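Local structure of extracellular ligand-binding receptor (Rhodopseudomonas palustris, 4F06) at residues Glu300-Lys305 against Asp309-Ala314; Arg343-Val348 against Leu352-Leu357. The protein binds p-hydroxybenzoic acid, a lignin-derived aromatic, and probably serves as the solute-binding component of an ABC transporter. One frame throughout, in Å; residues are numbered along the deposited sequence.

How the contacts relate
The two contacts lie on opposite sides of the chain's centre, with centres about 40 Å apart and nearest atoms about 26 Å apart, and share no helix or strand. Contact 1 joins the end of helix 283-301 to helix 308-315 through methyl groups and a lysine chain, with no hydrogen bond between the segments, beside the peripheral ligand pocket that includes E300. Contact 2 pairs two neighbouring strands through main-chain hydrogen bonds, and it buries far more surface, 693 against 186 Å². Both are partly buried. In contact 2 a buried face packs against the rest of its lobe and a more exposed one carries a salt bridge; in contact 1 the buried T302 and A311 meet strand 75-78.

Contact 1 (Glu300-Lys305 against Asp309-Ala314); sequences EATSGK and DKAIAA. With PHB (p-hydroxybenzoic acid), chain C.
A301 and A314 meet methyl to methyl, their CB atoms only 3.5 Å apart, tighter than usual for carbon against carbon. This is where the C-terminal end of helix 283-301 lies against helix 308-315, and the chain reverses between them through a Schellman motif at S303, followed by a type I' turn from T302 to K305. The turn closes with K305 N on T302 O at 3.0 Å, and G304 sits in it with positive phi, a conformation that suits glycine.

The K310 side chain runs from helix 308-315 to the end of helix 283-301. Its CB stands 4.1 Å from CG2 of T302, and with CG anti to the backbone N (chi1 -175°) the chain heads for the end of the neighbouring helix. CG then passes 4.0 Å from the carbonyl oxygen of A301, and CD comes closer to that oxygen, at 3.4 Å. The chain bends at chi3 (-59°), and NZ beyond CE finds a long, weak ion pair with D307.

T302 has two different ends. OG1 turns back to the last turn of helix 283-301 and hydrogen-bonds M298 O, whereas CG2 points across to A311, touching its CB as well as its main chain. Y75 packs on both T302 and A311, which sets the end of helix 283-301 and the face of helix 308-315 against strand 75-78.

One residue before A301, E300 belongs to a pocket occupied by p-hydroxybenzoic acid, together with W32, R293, Y296, K297 and M318. E300 is modelled in two conformers, so its exact approach to the ligand is doubtful. Between the two segments themselves there is no hydrogen bond; the T302 methyl comes nearest at the main chain, where CG2 lies 3.8 Å from A311 N.

Contact 2 (Arg343-Val348 against Leu352-Leu357); sequences REVEKV and LINREL
R343 lays its guanidinium over N354, whose CB sits 3.7 Å above the plane, with guanidinium and amide stacked 27° apart. This is the tight face: V345, N354 and L352 all press on L239 of helix 239-242, and R343 NE hydrogen-bonds S251 OG of strand 250-253. At its margin a water accepts from R343 NH1 at 2.9 Å and donates to E356 OE2 at 2.8 Å, while E356 OE1 is hydrogen-bonded to H259 ND1.

The opposite face is more open to solvent. V348 CG2 meets I353 CD1 at 3.7 Å, and E346 crosses R355 with the carboxylate nearly perpendicular to the guanidinium (87°), yet still resting on R355 CB and CG. OE1 of E346 receives R355 NH2 on its syn lone pair at 3.1 Å, in a salt bridge, and the bend at chi2 (84°) turns the R355 chain back to present its guanidinium edge. With an alanine in place of E346, the R355 guanidinium would probably lose its carboxylate partner and be freer to turn.

Between the faces, E344 pairs with R355 and E346 with I353 through two main-chain hydrogen bonds each, the register of an antiparallel beta hairpin in a lobe of a periplasmic binding protein.

Contact 1 (Glu300-Lys305 against Asp309-Ala314)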
ATOM      1  N   GLU A 300     -16.302   9.761  16.867  0.50  8.70           N
ATOM      2  CA  GLU A 300     -17.739   9.718  17.217  0.50  8.79           C
ATOM      3  C   GLU A 300     -17.983   8.698  18.316  0.50  9.88           C
ATOM      4  O   GLU A 300     -18.713   8.972  19.288  0.50 11.59           O
ATOM      5  CB  GLU A 300     -18.623   9.362  16.013  0.50 10.35           C
ATOM      6  CG  GLU A 300     -18.680  10.444  14.981  0.50  8.49           C
ATOM      7  CD  GLU A 300     -19.770  10.301  13.937  0.50 10.00           C
ATOM      8  OE1 GLU A 300     -20.334   9.199  13.680  0.50 15.13           O
ATOM      9  OE2 GLU A 300     -20.032  11.351  13.357  0.50 10.58           O
ATOM     10  N   ALA A 301     -17.387   7.511  18.177  1.00  9.44           N
ATOM     11  CA  ALA A 301     -17.674   6.435  19.134  1.00  9.72           C
ATOM     12  C   ALA A 301     -17.238   6.816  20.541  1.00  9.91           C
ATOM     13  O   ALA A 301     -17.824   6.331  21.509  1.00 14.25           O
ATOM     14  CB  ALA A 301     -16.947   5.180  18.710  1.00 10.85           C
ATOM     15  N   THR A 302     -16.191   7.632  20.662  1.00  9.98           N
ATOM     16  CA  THR A 302     -15.613   7.989  21.948  1.00  9.93           C
ATOM     17  C   THR A 302     -16.048   9.387  22.379  1.00 10.22           C
ATOM     18  O   THR A 302     -15.565   9.902  23.399  1.00 12.23           O
ATOM     19  CB  THR A 302     -14.067   7.939  21.904  1.00 10.10           C
ATOM     20  OG1 THR A 302     -13.623   8.861  20.890  1.00 10.22           O
ATOM     21  CG2 THR A 302     -13.564   6.544  21.612  1.00 10.66           C
ATOM     22  N   SER A 303     -16.941  10.036  21.622  1.00 10.98           N
ATOM     23  CA  SER A 303     -17.373  11.422  21.930  1.00 13.03           C
ATOM     24  C   SER A 303     -16.170  12.380  22.048  1.00 12.77           C
ATOM     25  O   SER A 303     -16.186  13.341  22.823  1.00 15.86           O
ATOM     26  CB  SER A 303     -18.228  11.436  23.206  1.00 16.20           C
ATOM     27  OG  SER A 303     -19.341  10.599  23.020  1.00 23.75           O
ATOM     28  N   GLY A 304     -15.133  12.132  21.248  1.00 10.38           N
ATOM     29  CA  GLY A 304     -13.987  13.000  21.224  1.00 12.94           C
ATOM     30  C   GLY A 304     -13.075  12.903  22.422  1.00 12.65           C
ATOM     31  O   GLY A 304     -12.187  13.759  22.571  1.00 14.37           O
ATOM     32  N   LYS A 305     -13.255  11.855  23.248  1.00 13.32           N
ATOM     33  CA  LYS A 305     -12.359  11.619  24.369  1.00 14.49           C
ATOM     34  C   LYS A 305     -11.383  10.495  24.020  1.00 12.60           C
ATOM     35  O   LYS A 305     -11.690   9.580  23.247  1.00 14.91           O
ATOM     36  CB  LYS A 305     -13.173  11.211  25.581  1.00 20.59           C
ATOM     37  CG  LYS A 305     -14.067  12.330  26.081  1.00 30.75           C
ATOM     38  CD  LYS A 305     -14.805  11.987  27.367  1.00 43.67           C
ATOM     39  CE  LYS A 305     -13.848  11.802  28.549  1.00 54.49           C
ATOM     40  NZ  LYS A 305     -14.507  11.467  29.853  1.00 68.86           N
ATOM     41  N   ASP A 309      -9.555   1.634  23.668  1.00  9.06           N
ATOM     42  CA  ASP A 309     -10.282   0.353  23.620  1.00 10.09           C
ATOM     43  C   ASP A 309     -11.636   0.542  22.913  1.00 10.01           C
ATOM     44  O   ASP A 309     -12.024  -0.280  22.081  1.00 10.73           O
ATOM     45  CB  ASP A 309     -10.548  -0.183  25.055  1.00 12.41           C
ATOM     46  CG  ASP A 309      -9.314  -0.754  25.731  1.00 15.70           C
ATOM     47  OD1 ASP A 309      -8.265  -0.948  25.106  1.00 15.19           O
ATOM     48  OD2 ASP A 309      -9.410  -1.055  26.951  1.00 19.33           O
ATOM     49  N   LYS A 310     -12.356   1.614  23.246  1.00  9.82           N
ATOM     50  CA  LYS A 310     -13.676   1.869  22.654  1.00  9.80           C
ATOM     51  C   LYS A 310     -13.494   2.253  21.174  1.00  9.43           C
ATOM     52  O   LYS A 310     -14.261   1.821  20.309  1.00 10.07           O
ATOM     53  CB  LYS A 310     -14.374   2.990  23.424  1.00 12.04           C
ATOM     54  CG  LYS A 310     -15.800   3.228  22.953  1.00 16.43           C
ATOM     55  CD  LYS A 310     -16.594   4.160  23.864  1.00 21.03           C
ATOM     56  CE  LYS A 310     -16.706   3.676  25.288  1.00 31.33           C
ATOM     57  NZ  LYS A 310     -17.532   4.678  26.008  1.00 50.50           N
ATOM     58  N   ALA A 311     -12.453   3.034  20.858  1.00  8.87           N
ATOM     59  CA  ALA A 311     -12.218   3.467  19.478  1.00  8.55           C
ATOM     60  C   ALA A 311     -11.955   2.251  18.579  1.00  8.56           C
ATOM     61  O   ALA A 311     -12.563   2.108  17.500  1.00  8.80           O
ATOM     62  CB  ALA A 311     -11.010   4.411  19.425  1.00  9.03           C
ATOM     63  N   ILE A 312     -11.064   1.356  19.007  1.00  7.88           N
ATOM     64  CA  ILE A 312     -10.737   0.190  18.183  1.00  7.97           C
ATOM     65  C   ILE A 312     -11.955  -0.721  18.081  1.00  8.65           C
ATOM     66  O   ILE A 312     -12.194  -1.295  16.995  1.00  9.14           O
ATOM     67  CB  ILE A 312      -9.497  -0.523  18.739  1.00 10.34           C
ATOM     68  CG1 ILE A 312      -8.268   0.326  18.482  1.00 12.67           C
ATOM     69  CG2 ILE A 312      -9.371  -1.953  18.234  1.00 14.28           C
ATOM     70  CD1 ILE A 312      -7.791   0.317  17.019  1.00 14.08           C
ATOM     71  N   ALA A 313     -12.724  -0.898  19.164  1.00  8.84           N
ATOM     72  CA  ALA A 313     -13.889  -1.771  19.089  1.00  9.45           C
ATOM     73  C   ALA A 313     -14.880  -1.236  18.052  1.00  9.19           C
ATOM     74  O   ALA A 313     -15.567  -2.027  17.401  1.00 11.27           O
ATOM     75  CB  ALA A 313     -14.532  -1.869  20.454  1.00 10.19           C
ATOM     76  N   ALA A 314     -14.958   0.091  17.913  1.00  8.99           N
ATOM     77  CA  ALA A 314     -15.930   0.675  17.000  1.00  9.94           C
ATOM     78  C   ALA A 314     -15.603   0.434  15.535  1.00  9.51           C
ATOM     79  O   ALA A 314     -16.515   0.405  14.716  1.00 12.94           O
ATOM     80  CB  ALA A 314     -15.982   2.176  17.256  1.00 11.21           C
TER
HETATM   81  C1' PHB C 402     -18.163  11.106   9.947  1.00 29.78           C
HETATM   82  O1' PHB C 402     -18.131  11.541  11.153  1.00 29.07           O
HETATM   83  O2' PHB C 402     -18.256  11.805   8.912  1.00 31.35           O
HETATM   84  C1  PHB C 402     -18.170   9.664   9.702  1.00 25.18           C
HETATM   85  C2  PHB C 402     -18.246   9.212   8.362  1.00 27.18           C
HETATM   86  C3  PHB C 402     -18.291   7.856   8.108  1.00 29.19           C
HETATM   87  C4  PHB C 402     -18.217   6.968   9.187  1.00 27.37           C
HETATM   88  C5  PHB C 402     -18.105   7.428  10.515  1.00 26.88           C
HETATM   89  C6  PHB C 402     -18.087   8.804  10.797  1.00 24.49           C
HETATM   90  O4  PHB C 402     -18.248   5.639   8.885  1.00 37.31           O

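Contact 2 (Arg343-Val348 against Leu352-Leu357)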
ATOM      1  N   ARG A 343      -4.481  -6.348 -13.078  1.00  6.47           N
ATOM      2  CA  ARG A 343      -4.464  -5.224 -14.027  1.00  6.97           C
ATOM      3  C   ARG A 343      -3.384  -5.465 -15.056  1.00  7.07           C
ATOM      4  O   ARG A 343      -2.436  -6.231 -14.843  1.00  7.97           O
ATOM      5  CB  ARG A 343      -4.151  -3.895 -13.321  1.00  7.52           C
ATOM      6  CG  ARG A 343      -4.996  -3.647 -12.051  1.00  7.28           C
ATOM      7  CD  ARG A 343      -4.310  -4.112 -10.762  1.00  6.56           C
ATOM      8  NE  ARG A 343      -2.973  -3.507 -10.609  1.00  6.48           N
ATOM      9  CZ  ARG A 343      -2.759  -2.243 -10.226  1.00  6.10           C
ATOM     10  NH1 ARG A 343      -3.751  -1.453  -9.779  1.00  7.33           N
ATOM     11  NH2 ARG A 343      -1.526  -1.744 -10.314  1.00  7.58           N
ATOM     12  N   GLU A 344      -3.532  -4.768 -16.170  1.00  7.39           N
ATOM     13  CA  GLU A 344      -2.505  -4.720 -17.216  1.00  8.11           C
ATOM     14  C   GLU A 344      -2.260  -3.259 -17.569  1.00  7.34           C
ATOM     15  O   GLU A 344      -3.236  -2.478 -17.683  1.00  7.97           O
ATOM     16  CB  GLU A 344      -3.003  -5.478 -18.475  1.00 11.14           C
ATOM     17  CG  GLU A 344      -1.998  -5.505 -19.611  1.00 12.84           C
ATOM     18  CD  GLU A 344      -2.546  -6.277 -20.815  1.00 19.40           C
ATOM     19  OE1 GLU A 344      -3.447  -7.086 -20.632  1.00 26.95           O
ATOM     20  OE2 GLU A 344      -2.083  -6.068 -21.917  1.00 37.77           O
ATOM     21  N   VAL A 345      -1.008  -2.873 -17.792  1.00  7.29           N
ATOM     22  CA  VAL A 345      -0.759  -1.491 -18.254  1.00  7.87           C
ATOM     23  C   VAL A 345      -1.301  -1.366 -19.673  1.00  7.68           C
ATOM     24  O   VAL A 345      -0.934  -2.189 -20.538  1.00  9.31           O
ATOM     25  CB  VAL A 345       0.752  -1.168 -18.216  1.00  7.94           C
ATOM     26  CG1 VAL A 345       0.981   0.234 -18.758  1.00  9.51           C
ATOM     27  CG2 VAL A 345       1.310  -1.274 -16.763  1.00  8.41           C
ATOM     28  N   GLU A 346      -2.174  -0.379 -19.889  1.00  8.28           N
ATOM     29  CA  GLU A 346      -2.827  -0.166 -21.179  1.00  9.71           C
ATOM     30  C   GLU A 346      -2.856   1.325 -21.452  1.00  9.84           C
ATOM     31  O   GLU A 346      -2.756   2.122 -20.558  1.00 10.98           O
ATOM     32  CB  GLU A 346      -4.300  -0.646 -21.145  1.00 10.25           C
ATOM     33  CG  GLU A 346      -4.438  -2.137 -20.988  1.00 12.04           C
ATOM     34  CD  GLU A 346      -5.876  -2.610 -21.139  1.00 15.47           C
ATOM     35  OE1 GLU A 346      -6.804  -1.772 -21.423  1.00 19.76           O
ATOM     36  OE2 GLU A 346      -6.062  -3.844 -20.992  1.00 19.57           O
ATOM     37  N   LYS A 347      -3.045   1.688 -22.732  1.00 11.17           N
ATOM     38  CA  LYS A 347      -3.240   3.059 -23.123  1.00 12.34           C
ATOM     39  C   LYS A 347      -4.710   3.201 -23.462  1.00 12.57           C
ATOM     40  O   LYS A 347      -5.216   2.512 -24.357  1.00 17.50           O
ATOM     41  CB  LYS A 347      -2.346   3.447 -24.282  1.00 14.83           C
ATOM     42  CG  LYS A 347      -2.410   4.971 -24.542  1.00 20.64           C
ATOM     43  CD  LYS A 347      -2.043   5.430 -25.945  1.00 35.85           C
ATOM     44  CE  LYS A 347      -0.803   4.792 -26.506  1.00 41.75           C
ATOM     45  NZ  LYS A 347      -0.471   5.495 -27.792  1.00 47.44           N
ATOM     46  N   VAL A 348      -5.392   4.099 -22.744  1.00 11.53           N
ATOM     47  CA  VAL A 348      -6.832   4.343 -22.941  1.00 13.35           C
ATOM     48  C   VAL A 348      -7.040   5.857 -23.039  1.00 13.93           C
ATOM     49  O   VAL A 348      -6.618   6.620 -22.137  1.00 14.28           O
ATOM     50  CB  VAL A 348      -7.655   3.766 -21.762  1.00 16.23           C
ATOM     51  CG1 VAL A 348      -9.118   4.139 -21.917  1.00 19.65           C
ATOM     52  CG2 VAL A 348      -7.489   2.249 -21.707  1.00 17.27           C
ATOM     53  N   LEU A 352      -1.688   6.272 -20.172  1.00 10.41           N
ATOM     54  CA  LEU A 352      -1.318   4.977 -19.588  1.00  9.46           C
ATOM     55  C   LEU A 352      -1.981   4.776 -18.240  1.00  9.45           C
ATOM     56  O   LEU A 352      -1.928   5.658 -17.384  1.00 11.23           O
ATOM     57  CB  LEU A 352       0.214   4.871 -19.461  1.00 10.55           C
ATOM     58  CG  LEU A 352       0.918   4.922 -20.813  1.00 10.63           C
ATOM     59  CD1 LEU A 352       2.416   5.171 -20.657  1.00 14.66           C
ATOM     60  CD2 LEU A 352       0.718   3.597 -21.529  1.00 14.47           C
ATOM     61  N   ILE A 353      -2.646   3.627 -18.086  1.00  8.57           N
ATOM     62  CA  ILE A 353      -3.379   3.276 -16.896  1.00  8.28           C
ATOM     63  C   ILE A 353      -3.099   1.821 -16.523  1.00  7.11           C
ATOM     64  O   ILE A 353      -2.608   1.026 -17.333  1.00  8.30           O
ATOM     65  CB  ILE A 353      -4.914   3.450 -17.081  1.00  8.09           C
ATOM     66  CG1 ILE A 353      -5.505   2.405 -18.058  1.00  9.35           C
ATOM     67  CG2 ILE A 353      -5.272   4.890 -17.478  1.00 10.46           C
ATOM     68  CD1 ILE A 353      -7.017   2.335 -17.993  1.00 11.72           C
ATOM     69  N   ASN A 354      -3.437   1.445 -15.282  1.00  7.52           N
ATOM     70  CA  ASN A 354      -3.525   0.016 -14.922  1.00  7.40           C
ATOM     71  C   ASN A 354      -4.976  -0.384 -15.111  1.00  7.30           C
ATOM     72  O   ASN A 354      -5.827  -0.065 -14.257  1.00  9.59           O
ATOM     73  CB  ASN A 354      -3.066  -0.189 -13.464  1.00  7.72           C
ATOM     74  CG  ASN A 354      -1.574   0.070 -13.309  1.00  7.93           C
ATOM     75  OD1 ASN A 354      -1.146   0.930 -12.499  1.00 10.72           O
ATOM     76  ND2 ASN A 354      -0.785  -0.624 -14.052  1.00  6.98           N
ATOM     77  N   ARG A 355      -5.285  -1.049 -16.231  1.00  7.80           N
ATOM     78  CA  ARG A 355      -6.668  -1.421 -16.495  1.00  7.73           C
ATOM     79  C   ARG A 355      -6.997  -2.678 -15.693  1.00  7.52           C
ATOM     80  O   ARG A 355      -6.315  -3.696 -15.848  1.00  7.93           O
ATOM     81  CB  ARG A 355      -6.825  -1.739 -17.978  1.00  8.32           C
ATOM     82  CG  ARG A 355      -8.273  -2.128 -18.383  1.00 10.65           C
ATOM     83  CD  ARG A 355      -9.055  -0.833 -18.626  1.00 17.36           C
ATOM     84  NE  ARG A 355     -10.412  -1.003 -19.094  1.00 21.67           N
ATOM     85  CZ  ARG A 355     -10.791  -1.171 -20.358  1.00 23.01           C
ATOM     86  NH1 ARG A 355     -12.102  -1.313 -20.615  1.00 32.56           N
ATOM     87  NH2 ARG A 355      -9.894  -1.192 -21.357  1.00 25.33           N
ATOM     88  N   GLU A 356      -8.034  -2.634 -14.864  1.00  6.82           N
ATOM     89  CA  GLU A 356      -8.457  -3.816 -14.088  1.00  6.66           C
ATOM     90  C   GLU A 356      -9.194  -4.778 -15.006  1.00  7.10           C
ATOM     91  O   GLU A 356     -10.210  -4.402 -15.638  1.00  9.92           O
ATOM     92  CB  GLU A 356      -9.352  -3.412 -12.904  1.00  7.53           C
ATOM     93  CG  GLU A 356      -8.576  -2.534 -11.898  1.00  8.26           C
ATOM     94  CD  GLU A 356      -9.457  -1.939 -10.830  1.00  8.54           C
ATOM     95  OE1 GLU A 356     -10.678  -1.733 -11.093  1.00  9.18           O
ATOM     96  OE2 GLU A 356      -8.949  -1.612  -9.734  1.00  7.68           O
ATOM     97  N   LEU A 357      -8.701  -6.013 -15.067  1.00  6.77           N
ATOM     98  CA  LEU A 357      -9.213  -7.036 -15.999  1.00  7.50           C
ATOM     99  C   LEU A 357      -9.970  -8.138 -15.253  1.00  7.88           C
ATOM    100  O   LEU A 357     -10.771  -8.844 -15.850  1.00  9.51           O
ATOM    101  CB  LEU A 357      -8.049  -7.718 -16.739  1.00 10.15           C
ATOM    102  CG  LEU A 357      -7.140  -6.824 -17.541  1.00 13.86           C
ATOM    103  CD1 LEU A 357      -6.088  -7.676 -18.216  1.00 18.09           C
ATOM    104  CD2 LEU A 357      -7.910  -6.025 -18.573  1.00 18.30           C
TER
HETATM  105  O   HOH W   1      -6.405  -2.347  -8.859  1.00  7.45           O